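PDB 3DF8: possible HxlR family transcriptional factor from Thermoplasma volcanium, which probably binds DNA and regulates transcription as a dimeric winged-helix factor of the HxlR family. Local coordinates for residues Glu18-Leu21 / His22-Gly25; Thr58-Ser61 / Arg62-Asp66; Met90-Arg93 / Asn94-Pro98. All coordinates share one frame; numbering follows the deposited sequence.

Contact 1. Residues Glu18-Leu21 / His22-Gly25; sequences ESVL and HLLG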
loop_
_atom_site.group_PDB
_atom_site.type_symbol
_atom_site.label_atom_id
_atom_site.label_comp_id
_atom_site.label_asym_id
_atom_site.label_seq_id
_atom_site.Cartn_x
_atom_site.Cartn_y
_atom_site.Cartn_z
ATOM N N GLU A 18 -0.407 13.691 7.451
ATOM C CA GLU A 18 0.236 13.056 8.607
ATOM C C GLU A 18 -0.361 11.673 8.873
ATOM O O GLU A 18 -1.353 11.527 9.598
ATOM C CB GLU A 18 0.159 13.949 9.850
ATOM C CG GLU A 18 1.353 14.889 10.006
ATOM C CD GLU A 18 1.294 15.737 11.262
ATOM O OE1 GLU A 18 1.974 16.789 11.291
ATOM O OE2 GLU A 18 0.574 15.360 12.218
ATOM N N SER A 19 0.226 10.667 8.243
ATOM C CA SER A 19 -0.179 9.288 8.402
ATOM C C SER A 19 1.010 8.441 8.043
ATOM O O SER A 19 1.826 8.839 7.203
ATOM C CB SER A 19 -1.309 8.922 7.427
ATOM O OG SER A 19 -1.539 7.516 7.483
ATOM N N VAL A 20 1.098 7.265 8.657
ATOM C CA VAL A 20 2.146 6.292 8.333
ATOM C C VAL A 20 1.899 5.696 6.933
ATOM O O VAL A 20 2.731 4.976 6.398
ATOM C CB VAL A 20 2.314 5.262 9.470
ATOM C CG1 VAL A 20 1.083 4.369 9.611
ATOM C CG2 VAL A 20 3.588 4.460 9.283
ATOM N N LEU A 21 0.748 6.032 6.348
ATOM C CA LEU A 21 0.450 5.664 4.972
ATOM C C LEU A 21 1.550 6.214 4.047
ATOM O O LEU A 21 1.921 5.539 3.096
ATOM C CB LEU A 21 -0.924 6.213 4.548
ATOM C CG LEU A 21 -1.360 5.924 3.112
ATOM C CD1 LEU A 21 -1.406 4.428 2.841
ATOM C CD2 LEU A 21 -2.722 6.590 2.874
ATOM N N HIS A 22 2.074 7.412 4.346
ATOM C CA HIS A 22 3.137 8.033 3.557
ATOM C C HIS A 22 4.326 7.096 3.463
ATOM O O HIS A 22 4.822 6.791 2.365
ATOM C CB HIS A 22 3.560 9.385 4.187
ATOM C CG HIS A 22 4.671 10.088 3.467
ATOM N ND1 HIS A 22 4.454 10.863 2.351
ATOM C CD2 HIS A 22 5.996 10.179 3.735
ATOM C CE1 HIS A 22 5.602 11.388 1.945
ATOM N NE2 HIS A 22 6.556 10.983 2.764
ATOM N N LEU A 23 4.773 6.623 4.617
ATOM C CA LEU A 23 5.925 5.706 4.654
ATOM C C LEU A 23 5.595 4.412 3.918
ATOM O O LEU A 23 6.370 3.963 3.050
ATOM C CB LEU A 23 6.295 5.397 6.098
ATOM C CG LEU A 23 7.358 4.308 6.311
ATOM C CD1 LEU A 23 8.659 4.552 5.493
ATOM C CD2 LEU A 23 7.642 4.166 7.817
ATOM N N LEU A 24 4.432 3.852 4.240
ATOM C CA LEU A 24 4.013 2.588 3.641
ATOM C C LEU A 24 3.990 2.614 2.118
ATOM O O LEU A 24 4.243 1.592 1.483
ATOM C CB LEU A 24 2.669 2.136 4.211
ATOM C CG LEU A 24 2.729 0.990 5.226
ATOM C CD1 LEU A 24 2.697 -0.326 4.479
ATOM C CD2 LEU A 24 3.931 1.041 6.192
ATOM N N GLY A 25 3.716 3.776 1.551
ATOM C CA GLY A 25 3.674 3.925 0.093
ATOM C C GLY A 25 5.017 4.079 -0.613
ATOM O O GLY A 25 5.120 3.787 -1.802
HETATM O O HOH W 1 4.660 8.166 7.361
#

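Contact 2. Residues Thr58-Ser61 / Arg62-Asp66; sequences TILS and RRIKD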
loop_
_atom_site.group_PDB
_atom_site.type_symbol
_atom_site.label_atom_id
_atom_site.label_comp_id
_atom_site.label_asym_id
_atom_site.label_seq_id
_atom_site.Cartn_x
_atom_site.Cartn_y
_atom_site.Cartn_z
ATOM N N THR A 58 21.421 1.915 0.323
ATOM C CA THR A 58 20.998 3.228 0.819
ATOM C C THR A 58 19.485 3.275 1.073
ATOM O O THR A 58 19.058 3.716 2.131
ATOM C CB THR A 58 21.463 4.399 -0.086
ATOM O OG1 THR A 58 22.901 4.502 -0.055
ATOM C CG2 THR A 58 20.844 5.747 0.383
ATOM N N ILE A 59 18.691 2.863 0.092
ATOM C CA ILE A 59 17.229 2.895 0.248
ATOM C C ILE A 59 16.805 1.926 1.348
ATOM O O ILE A 59 15.931 2.239 2.177
ATOM C CB ILE A 59 16.491 2.603 -1.108
ATOM C CG1 ILE A 59 16.841 3.703 -2.131
ATOM C CG2 ILE A 59 14.943 2.361 -0.881
ATOM C CD1 ILE A 59 16.455 5.086 -1.707
ATOM N N LEU A 60 17.410 0.738 1.376
ATOM C CA LEU A 60 17.030 -0.231 2.408
ATOM C C LEU A 60 17.305 0.320 3.801
ATOM O O LEU A 60 16.470 0.182 4.702
ATOM C CB LEU A 60 17.697 -1.587 2.221
ATOM C CG LEU A 60 17.385 -2.689 3.262
ATOM C CD1 LEU A 60 15.904 -2.984 3.390
ATOM C CD2 LEU A 60 18.150 -3.971 2.924
ATOM N N SER A 61 18.456 0.941 3.970
ATOM C CA SER A 61 18.852 1.485 5.277
ATOM C C SER A 61 17.890 2.626 5.681
ATOM O O SER A 61 17.461 2.714 6.844
ATOM C CB SER A 61 20.301 1.992 5.196
ATOM O OG SER A 61 20.663 2.560 6.437
ATOM N N ARG A 62 17.547 3.485 4.723
ATOM C CA ARG A 62 16.674 4.643 4.982
ATOM C C ARG A 62 15.276 4.167 5.365
ATOM O O ARG A 62 14.664 4.698 6.299
ATOM C CB ARG A 62 16.607 5.591 3.774
ATOM C CG ARG A 62 15.850 6.894 4.058
ATOM C CD ARG A 62 15.773 7.846 2.860
ATOM N NE ARG A 62 14.425 8.398 2.723
ATOM C CZ ARG A 62 14.075 9.432 1.964
ATOM N NH1 ARG A 62 14.977 10.105 1.250
ATOM N NH2 ARG A 62 12.799 9.799 1.930
ATOM N N ARG A 63 14.776 3.151 4.653
ATOM C CA ARG A 63 13.440 2.623 4.979
ATOM C C ARG A 63 13.391 1.887 6.326
ATOM O O ARG A 63 12.436 2.047 7.107
ATOM C CB ARG A 63 12.908 1.672 3.891
ATOM C CG ARG A 63 12.681 2.299 2.552
ATOM C CD ARG A 63 11.549 3.302 2.487
ATOM N NE ARG A 63 11.335 3.512 1.071
ATOM C CZ ARG A 63 11.987 4.443 0.367
ATOM N NH1 ARG A 63 12.804 5.305 0.991
ATOM N NH2 ARG A 63 11.799 4.539 -0.935
ATOM N N ILE A 64 14.460 1.148 6.621
ATOM C CA ILE A 64 14.580 0.463 7.899
ATOM C C ILE A 64 14.568 1.512 9.020
ATOM O O ILE A 64 13.876 1.314 10.012
ATOM C CB ILE A 64 15.832 -0.448 7.932
ATOM C CG1 ILE A 64 15.487 -1.736 7.146
ATOM C CG2 ILE A 64 16.237 -0.760 9.402
ATOM C CD1 ILE A 64 16.598 -2.816 7.184
ATOM N N LYS A 65 15.295 2.610 8.862
ATOM C CA LYS A 65 15.310 3.628 9.921
ATOM C C LYS A 65 13.887 4.175 10.126
ATOM O O LYS A 65 13.455 4.372 11.274
ATOM C CB LYS A 65 16.242 4.759 9.554
ATOM C CG LYS A 65 16.188 5.898 10.535
ATOM C CD LYS A 65 17.013 7.064 10.062
ATOM C CE LYS A 65 16.645 8.295 10.883
ATOM N NZ LYS A 65 16.819 7.986 12.330
ATOM N N ASP A 66 13.167 4.410 9.027
ATOM C CA ASP A 66 11.857 5.051 9.145
ATOM C C ASP A 66 10.945 4.025 9.800
ATOM O O ASP A 66 10.057 4.388 10.581
ATOM C CB ASP A 66 11.275 5.441 7.782
ATOM C CG ASP A 66 11.968 6.624 7.147
ATOM O OD1 ASP A 66 12.611 7.422 7.870
ATOM O OD2 ASP A 66 11.807 6.735 5.903
#

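Contact 3. Residues Met90-Arg93 / Asn94-Pro98; sequences MNVR and NSLMP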
loop_
_atom_site.group_PDB
_atom_site.type_symbol
_atom_site.label_atom_id
_atom_site.label_comp_id
_atom_site.label_asym_id
_atom_site.label_seq_id
_atom_site.Cartn_x
_atom_site.Cartn_y
_atom_site.Cartn_z
HETATM N N MSE A 90 4.066 -6.716 12.485
HETATM C CA MSE A 90 3.423 -7.989 12.099
HETATM C C MSE A 90 1.911 -7.800 11.816
HETATM O O MSE A 90 1.356 -8.384 10.867
HETATM C CB MSE A 90 3.631 -9.080 13.161
HETATM C CG MSE A 90 3.072 -10.448 12.699
HETATM SE SE MSE A 90 3.943 -11.161 11.055
HETATM C CE MSE A 90 5.713 -11.374 11.784
ATOM N N ASN A 91 1.262 -6.939 12.586
ATOM C CA ASN A 91 -0.119 -6.556 12.273
ATOM C C ASN A 91 -0.256 -5.899 10.901
ATOM O O ASN A 91 -1.170 -6.208 10.130
ATOM C CB ASN A 91 -0.665 -5.620 13.349
ATOM C CG ASN A 91 -0.861 -6.317 14.676
ATOM O OD1 ASN A 91 -1.052 -7.537 14.732
ATOM N ND2 ASN A 91 -0.808 -5.556 15.749
ATOM N N VAL A 92 0.620 -4.958 10.594
ATOM C CA VAL A 92 0.644 -4.420 9.231
ATOM C C VAL A 92 0.828 -5.539 8.180
ATOM O O VAL A 92 0.138 -5.555 7.175
ATOM C CB VAL A 92 1.768 -3.357 9.094
ATOM C CG1 VAL A 92 1.948 -2.876 7.595
ATOM C CG2 VAL A 92 1.477 -2.134 10.046
ATOM N N ARG A 93 1.749 -6.463 8.437
ATOM C CA ARG A 93 2.080 -7.463 7.422
ATOM C C ARG A 93 0.849 -8.290 7.210
ATOM O O ARG A 93 0.497 -8.635 6.077
ATOM C CB ARG A 93 3.221 -8.350 7.867
ATOM C CG ARG A 93 3.677 -9.274 6.722
ATOM C CD ARG A 93 4.758 -10.188 7.188
ATOM N NE ARG A 93 5.390 -10.952 6.119
ATOM C CZ ARG A 93 4.919 -12.081 5.586
ATOM N NH1 ARG A 93 5.588 -12.677 4.589
ATOM N NH2 ARG A 93 3.793 -12.625 6.049
ATOM N N ASN A 94 0.185 -8.601 8.312
ATOM C CA ASN A 94 -1.043 -9.430 8.272
ATOM C C ASN A 94 -2.105 -8.810 7.340
ATOM O O ASN A 94 -2.727 -9.523 6.560
ATOM C CB ASN A 94 -1.645 -9.660 9.673
ATOM C CG ASN A 94 -0.842 -10.651 10.496
ATOM O OD1 ASN A 94 -0.002 -11.388 9.960
ATOM N ND2 ASN A 94 -1.076 -10.659 11.815
ATOM N N SER A 95 -2.297 -7.495 7.419
ATOM C CA SER A 95 -3.253 -6.823 6.527
ATOM C C SER A 95 -2.723 -6.617 5.122
ATOM O O SER A 95 -3.495 -6.465 4.184
ATOM C CB SER A 95 -3.726 -5.495 7.112
ATOM O OG SER A 95 -4.111 -5.659 8.452
ATOM N N LEU A 96 -1.403 -6.630 4.962
ATOM C CA LEU A 96 -0.792 -6.427 3.680
ATOM C C LEU A 96 -0.887 -7.628 2.766
ATOM O O LEU A 96 -1.051 -7.446 1.558
ATOM C CB LEU A 96 0.687 -6.082 3.891
ATOM C CG LEU A 96 1.543 -5.290 2.946
ATOM C CD1 LEU A 96 0.779 -4.034 2.418
ATOM C CD2 LEU A 96 2.868 -4.901 3.688
HETATM N N MSE A 97 -0.783 -8.848 3.315
HETATM C CA MSE A 97 -0.617 -10.037 2.453
HETATM C C MSE A 97 -1.785 -10.263 1.474
HETATM O O MSE A 97 -1.532 -10.568 0.318
HETATM C CB MSE A 97 -0.255 -11.291 3.252
HETATM C CG MSE A 97 1.074 -11.192 4.024
HETATM SE SE MSE A 97 2.568 -10.229 3.131
HETATM C CE MSE A 97 2.872 -11.493 1.768
ATOM N N PRO A 98 -3.052 -10.103 1.913
ATOM C CA PRO A 98 -4.108 -10.283 0.899
ATOM C C PRO A 98 -4.049 -9.278 -0.250
ATOM O O PRO A 98 -4.373 -9.627 -1.412
ATOM C CB PRO A 98 -5.408 -10.169 1.722
ATOM C CG PRO A 98 -4.992 -10.505 3.162
ATOM C CD PRO A 98 -3.621 -9.832 3.246
HETATM O O HOH W 2 -3.856 -6.392 11.136
HETATM O O HOH W 3 -3.044 -8.974 12.571
HETATM O O HOH W 4 1.682 -11.975 7.890
#

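Contact 1. Residues Glu18-Leu21 / His22-Gly25
Ser19, Val20 and Leu21 meet His22, Leu24 and Gly25 in a local turn-and-cap contact, where the loop after strand 10-14 winds into the short helix 21-25. Backbone groups do most of the work. Ser19 O accepts from His22 N at 3.2 Å, but the donor stands above the carbonyl plane, 53° out of it. The next bond is straighter: Leu24 N reaches Val20 O at 3.0 Å, with an N-H...O angle of 171° and the donor in the carbonyl plane. Gly25 N follows with a bond to Leu21 O.

The serine side chain closes the turn from inside its own segment. With OG anti to the backbone N (chi1 172°), it accepts a hydrogen bond from Leu21 N at 3.0 Å. This is a capping bond, and it ties up an N-H at the start of the helix. The same OG is hydrogen-bonded to Asp107 of the second subunit, whose carboxylate also bonds Val20 N. One water adds a further link: it donates to Ser19 O and accepts from Leu23 N.

Apolar contact within the turn is slight. Val20 CG2 is 4.3 Å from Leu23 CB. Leu23 packs on helix 57-69 and Leu24 on helix 29-36, while Leu21 meets Met30 of the second subunit. The arrangement is an ST turn with a serine cap, here opening a helix at the dimer interface.

Contact 2. Residues Thr58-Ser61 / Arg62-Asp66
Thr58 to Ser61 and Arg62 to Lys65 bond across one turn of helix 57-69. This helix follows helix 45-50 in the helix-turn-helix domain and probably serves as its recognition helix, as in other winged-helix proteins. The second segment takes up the carbonyls of the first in order.

Arg62 comes first. Its N donates to Thr58 O at 3.0 Å, and its CB rests near the same oxygen. CG anti to the backbone N (chi1 -173°) sets the start of an exposed chain, which is modelled in two conformers.

Arg63 is buried and behaves differently. Its N bonds Ile59 O, and its side chain bends at chi2 (-68°) to run beside Ile59, both pointing the same way. Ile59 CG2 then lies over the centre of one face of the guanidinium, 3.8 Å above its plane. The methyl covers that one face and leaves the N-H edge for other partners. NE uses it to donate to Lys27 O, so the arginine joins this helix to the loop before helix 29-36.

Ile64 N bonds Leu60 O. The two side chains lie across one another, with CD1 of Ile64 3.9 Å from CD1 of Leu60. Ile64 CG1 lies 3.3 Å from Leu60 O. Leu60 goes on to pack against helices 45-50 and 29-36, in the core of the domain.

Lys65 turns back to solvent. Its N bonds Ser61 O, while NZ makes a long, weak ion pair with Asp69. Asp66 N continues the helix, donating to Arg62 O at 3.1 Å.

Contact 3. Residues Met90-Arg93 / Asn94-Pro98
Arg93 and Met97 make the main side-chain contact here, one turn apart on helix 87-108. Both methionines of the contact are selenomethionine.

The backbone bonds run from each residue to the fourth one on. Asn94 N reaches Met90 O at 2.8 Å, and Ser95 N bonds Asn91 O. Leu96 N is shared: it bonds Val92 O at 2.9 Å in the carbonyl plane and makes a weak second bond to Arg93 O. Arg93 O also accepts from Met97 N. Pro98 has no N-H to offer, and the helix kinks there.

The side-chain contact is a face contact: Arg93 lies across Met97. Its chain is extended from CG to NE, which carries the guanidinium there. The SE atom sits over the centre of one face, 3.9 Å above the plane, and Met97 CG lies 3.7 Å from Arg93 NH2. The N-H groups look elsewhere: NE donates to Ser34 O, and NH1 to Arg6 O of the second subunit. An alanine here is likely to leave Ser34 O and that Arg6 O without this donor and open a gap beside Met97 SE.

Two waters join the polar side chains. One, in plane at the guanidinium edge, links Arg93 NH2 (2.9 Å) to Asn94 OD1. Another accepts from Asn94 ND2 at 2.7 Å and donates to Asn91 OD1. Asn91 ND2 is itself hydrogen-bonded to OH of Tyr102 of the second subunit.

Apolar groups face other helices. Val92 and Leu96 pack on helix 29-36. Val92 also packs on Leu106, and Leu96 on Leu99, of the second subunit. Such a long C-terminal helix, packed on its partner, is consistent with the dimeric winged-helix arrangement of HxlR proteins.

How the contacts relate
Contact 1 caps the start of a short helix, whereas contacts 2 and 3 lie within longer helices. Contacts 1 and 3 both reach the second subunit and so belong to the dimer interface; no other chain of the assembly touches contact 2, which mixes a buried side with an exposed one. Contact 1 lies between the others: Leu23 CD1 touches Asp66 CB at 3.6 Å, and Leu24, in one conformer, packs on Val92. Contacts 2 and 3 do not meet; their nearest atoms are about 11 Å apart. Each of those two has one guanidinium face covered, by a methyl in contact 2 and selenium in contact 3. Contact 1 rests on backbone bonds and a serine cap.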